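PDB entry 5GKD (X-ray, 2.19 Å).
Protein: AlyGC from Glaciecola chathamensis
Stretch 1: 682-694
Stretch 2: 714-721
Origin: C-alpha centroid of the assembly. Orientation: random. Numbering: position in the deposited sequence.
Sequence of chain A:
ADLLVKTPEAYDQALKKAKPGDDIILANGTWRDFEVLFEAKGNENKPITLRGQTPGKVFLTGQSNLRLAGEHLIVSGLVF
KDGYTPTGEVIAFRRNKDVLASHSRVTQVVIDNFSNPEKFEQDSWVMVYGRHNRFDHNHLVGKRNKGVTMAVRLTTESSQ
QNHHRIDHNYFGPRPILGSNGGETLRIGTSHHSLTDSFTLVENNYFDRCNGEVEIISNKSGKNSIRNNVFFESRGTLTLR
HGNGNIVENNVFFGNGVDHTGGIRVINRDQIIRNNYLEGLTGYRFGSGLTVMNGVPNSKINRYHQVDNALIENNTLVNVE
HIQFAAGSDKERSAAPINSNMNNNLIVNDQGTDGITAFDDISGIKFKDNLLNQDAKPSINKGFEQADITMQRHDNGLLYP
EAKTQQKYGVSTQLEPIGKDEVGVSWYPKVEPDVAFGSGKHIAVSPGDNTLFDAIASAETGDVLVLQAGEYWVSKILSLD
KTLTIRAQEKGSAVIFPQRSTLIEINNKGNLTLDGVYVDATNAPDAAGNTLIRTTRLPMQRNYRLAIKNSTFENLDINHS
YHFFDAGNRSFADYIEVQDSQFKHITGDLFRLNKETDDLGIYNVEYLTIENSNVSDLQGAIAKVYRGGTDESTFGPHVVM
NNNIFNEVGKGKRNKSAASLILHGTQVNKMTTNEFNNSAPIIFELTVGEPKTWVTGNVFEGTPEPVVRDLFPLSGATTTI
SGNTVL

Stretch 1, residues 682-694: IFELTVGEPKTWV
Stretch 2 (714-721) SGATTTIS

How are the two backbones held together? The strand beginning at Lys691 and the strand beginning at Thr717 run parallel, 3° between their directions and their axes approaching to 4.7 Å, with Lys691 beside Thr717, Thr692 beside Thr718, Trp693 beside Thr719 and Val694 beside Ile720. Phi lies between -109° and -135° and psi between 96° and 132° along these pairs. Alternate residues carry the ladder: Thr717 N donates to Pro690 O (3.0 Å), Thr692 N to Thr717 O (3.0 Å), Thr719 N to Thr692 O (2.9 Å), Val694 N to Thr719 O (2.9 Å) and Ser721 N to Val694 O (3.2 Å).

What occupies the face bearing Thr692 and Val694? Thr692 (m, -60°) and Thr718 (m, -54°) each hydrogen-bond through OG1 to one water, at 2.7 Å from Thr692 OG1 and 2.9 Å from Thr718 OG1; that water also donates to Thr717 O (3.3 Å). Ile720 chi1 m (-67°) places its CG1 3.8 Å from Val694 CB; Val694 is t (179°) and Ile720 chi2 is t (170°). Phe683 (m, chi2 -80°) lies obliquely, its CE2 4.4 Å from Ile720 CD1.

What lies on the other face? Trp693, chi1 -76° and chi2 -77°, swings its exposed indole nearer the neighbouring strand, so Trp693 CD1 reaches 3.4 Å from CB of Thr719 (m, -67°). The parallel register also puts Lys691 (m,t,t,p) and Thr717 (chi1 92°, off-well) side by side here, Lys691 CG 4.1 Å from Thr717 OG1.

How does the contact begin before the ladder? A cis peptide precedes Gly715, and Ala716 follows at -62/157. Ala716 CB packs 3.8 Å from both Leu685 CD1 and Pro690 CG, with Leu685 m,t and the proline C-gamma endo. Gly688 (82/23) and Glu689 (47/60) turn the chain with positive phi; Glu689 chi1 m places its CG 3.8 Å from Gly715 O, and chi2 t and chi3 -67° carry the side chain onward.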

# COMPACT_ATOMS: atom_id res chain seq x y z
N ILE A 682 18.30 -18.21 8.35
CA ILE A 682 19.21 -17.40 7.55
C ILE A 682 19.28 -16.00 8.13
O ILE A 682 18.26 -15.31 8.23
CB ILE A 682 18.82 -17.33 6.07
CG1 ILE A 682 18.79 -18.73 5.44
CG2 ILE A 682 19.81 -16.45 5.31
CD1 ILE A 682 18.56 -18.72 3.94
N PHE A 683 20.49 -15.57 8.50
CA PHE A 683 20.75 -14.23 8.96
C PHE A 683 21.37 -13.42 7.83
O PHE A 683 22.28 -13.90 7.15
CB PHE A 683 21.67 -14.22 10.18
CG PHE A 683 21.07 -14.86 11.39
CD1 PHE A 683 20.17 -14.17 12.17
CD2 PHE A 683 21.38 -16.16 11.73
CE1 PHE A 683 19.59 -14.77 13.27
CE2 PHE A 683 20.81 -16.76 12.82
CZ PHE A 683 19.91 -16.07 13.60
N GLU A 684 20.86 -12.22 7.64
CA GLU A 684 21.46 -11.22 6.76
C GLU A 684 21.72 -9.99 7.65
O GLU A 684 20.89 -9.09 7.78
CB GLU A 684 20.53 -10.95 5.54
CG GLU A 684 20.32 -12.19 4.66
CD GLU A 684 19.51 -11.94 3.39
OE1 GLU A 684 18.76 -10.95 3.34
OE2 GLU A 684 19.63 -12.74 2.43
N LEU A 685 22.85 -9.99 8.31
CA LEU A 685 23.24 -8.94 9.22
C LEU A 685 23.66 -7.66 8.53
O LEU A 685 24.40 -7.71 7.60
CB LEU A 685 24.34 -9.45 10.13
CG LEU A 685 23.97 -10.67 10.93
CD1 LEU A 685 25.18 -11.32 11.52
CD2 LEU A 685 22.91 -10.40 11.98
N THR A 686 23.16 -6.53 9.00
CA THR A 686 23.49 -5.22 8.44
C THR A 686 24.35 -4.39 9.39
O THR A 686 25.02 -4.91 10.20
CB THR A 686 22.22 -4.42 8.11
OG1 THR A 686 21.52 -4.13 9.31
CG2 THR A 686 21.32 -5.16 7.18
N VAL A 687 24.30 -3.09 9.27
CA VAL A 687 25.03 -2.20 10.12
C VAL A 687 24.53 -2.19 11.57
O VAL A 687 23.53 -2.76 11.88
CB VAL A 687 24.98 -0.77 9.58
CG1 VAL A 687 25.52 -0.72 8.19
CG2 VAL A 687 23.56 -0.26 9.54
N GLY A 688 25.26 -1.50 12.41
CA GLY A 688 24.95 -1.33 13.81
C GLY A 688 25.29 -2.38 14.82
O GLY A 688 24.68 -2.43 15.83
N GLU A 689 26.26 -3.23 14.51
CA GLU A 689 26.78 -4.27 15.38
C GLU A 689 25.64 -5.09 16.04
O GLU A 689 25.53 -5.11 17.25
CB GLU A 689 27.70 -3.68 16.44
CG GLU A 689 28.89 -2.90 15.84
CD GLU A 689 29.77 -2.21 16.87
OE1 GLU A 689 29.31 -1.27 17.55
OE2 GLU A 689 30.94 -2.59 17.00
N PRO A 690 24.81 -5.75 15.24
CA PRO A 690 23.72 -6.54 15.82
C PRO A 690 24.26 -7.69 16.64
O PRO A 690 25.37 -8.17 16.44
CB PRO A 690 22.96 -7.05 14.60
CG PRO A 690 23.97 -7.10 13.53
CD PRO A 690 24.91 -5.94 13.79
N LYS A 691 23.42 -8.14 17.58
CA LYS A 691 23.76 -9.19 18.53
C LYS A 691 22.89 -10.41 18.26
O LYS A 691 21.66 -10.32 18.30
CB LYS A 691 23.56 -8.69 19.97
CG LYS A 691 24.31 -7.40 20.27
CD LYS A 691 23.93 -6.83 21.64
CE LYS A 691 25.01 -5.88 22.16
NZ LYS A 691 25.35 -4.78 21.20
N THR A 692 23.54 -11.55 18.00
CA THR A 692 22.86 -12.79 17.65
C THR A 692 23.36 -13.93 18.54
O THR A 692 24.57 -14.11 18.69
CB THR A 692 23.12 -13.14 16.18
OG1 THR A 692 22.62 -12.10 15.35
CG2 THR A 692 22.43 -14.44 15.80
N TRP A 693 22.43 -14.70 19.10
CA TRP A 693 22.73 -15.87 19.93
C TRP A 693 21.83 -17.03 19.50
O TRP A 693 20.61 -16.96 19.68
CB TRP A 693 22.53 -15.60 21.42
CG TRP A 693 23.60 -14.81 22.00
CD1 TRP A 693 24.85 -15.23 22.34
CD2 TRP A 693 23.54 -13.42 22.31
NE1 TRP A 693 25.58 -14.19 22.84
CE2 TRP A 693 24.80 -13.06 22.84
CE3 TRP A 693 22.55 -12.44 22.20
CZ2 TRP A 693 25.09 -11.76 23.25
CZ3 TRP A 693 22.84 -11.15 22.61
CH2 TRP A 693 24.10 -10.83 23.13
N VAL A 694 22.43 -18.09 18.97
CA VAL A 694 21.69 -19.27 18.53
C VAL A 694 22.34 -20.45 19.23
O VAL A 694 23.35 -20.99 18.75
CB VAL A 694 21.73 -19.45 17.00
CG1 VAL A 694 20.98 -20.71 16.61
CG2 VAL A 694 21.13 -18.22 16.32
N SER A 714 31.78 -5.60 9.70
CA SER A 714 31.33 -4.41 10.37
C SER A 714 31.10 -3.87 11.77
O SER A 714 31.26 -2.69 11.95
CB SER A 714 29.86 -4.21 10.14
OG SER A 714 29.68 -3.02 9.39
N GLY A 715 30.74 -4.67 12.75
CA GLY A 715 30.53 -6.07 12.60
C GLY A 715 29.92 -6.62 13.86
O GLY A 715 30.23 -6.30 14.98
N ALA A 716 29.00 -7.49 13.60
CA ALA A 716 28.18 -8.16 14.53
C ALA A 716 28.87 -9.05 15.54
O ALA A 716 29.96 -9.53 15.33
CB ALA A 716 27.26 -9.01 13.71
N THR A 717 28.19 -9.27 16.65
CA THR A 717 28.66 -10.20 17.63
C THR A 717 27.66 -11.32 17.45
O THR A 717 26.51 -11.21 17.78
CB THR A 717 28.80 -9.63 19.03
OG1 THR A 717 27.61 -9.84 19.77
CG2 THR A 717 29.12 -8.20 18.99
N THR A 718 28.15 -12.39 16.86
CA THR A 718 27.33 -13.52 16.45
C THR A 718 27.86 -14.77 17.12
O THR A 718 28.97 -15.22 16.82
CB THR A 718 27.34 -13.65 14.93
OG1 THR A 718 26.96 -12.41 14.35
CG2 THR A 718 26.39 -14.75 14.46
N THR A 719 27.06 -15.33 18.02
CA THR A 719 27.38 -16.55 18.75
C THR A 719 26.41 -17.64 18.30
O THR A 719 25.22 -17.59 18.62
CB THR A 719 27.25 -16.32 20.26
OG1 THR A 719 28.26 -15.41 20.70
CG2 THR A 719 27.39 -17.64 21.04
N ILE A 720 26.91 -18.62 17.55
CA ILE A 720 26.11 -19.74 17.09
C ILE A 720 26.87 -21.00 17.49
O ILE A 720 27.85 -21.39 16.83
CB ILE A 720 25.85 -19.70 15.58
CG1 ILE A 720 24.95 -18.51 15.23
CG2 ILE A 720 25.17 -20.99 15.13
CD1 ILE A 720 24.82 -18.24 13.74
N SER A 721 26.46 -21.63 18.59
CA SER A 721 27.18 -22.78 19.10
C SER A 721 26.30 -23.54 20.08
O SER A 721 25.25 -23.06 20.51
CB SER A 721 28.47 -22.35 19.79
OG SER A 721 28.15 -21.57 20.93
O HOH W 1 24.83 -10.55 15.04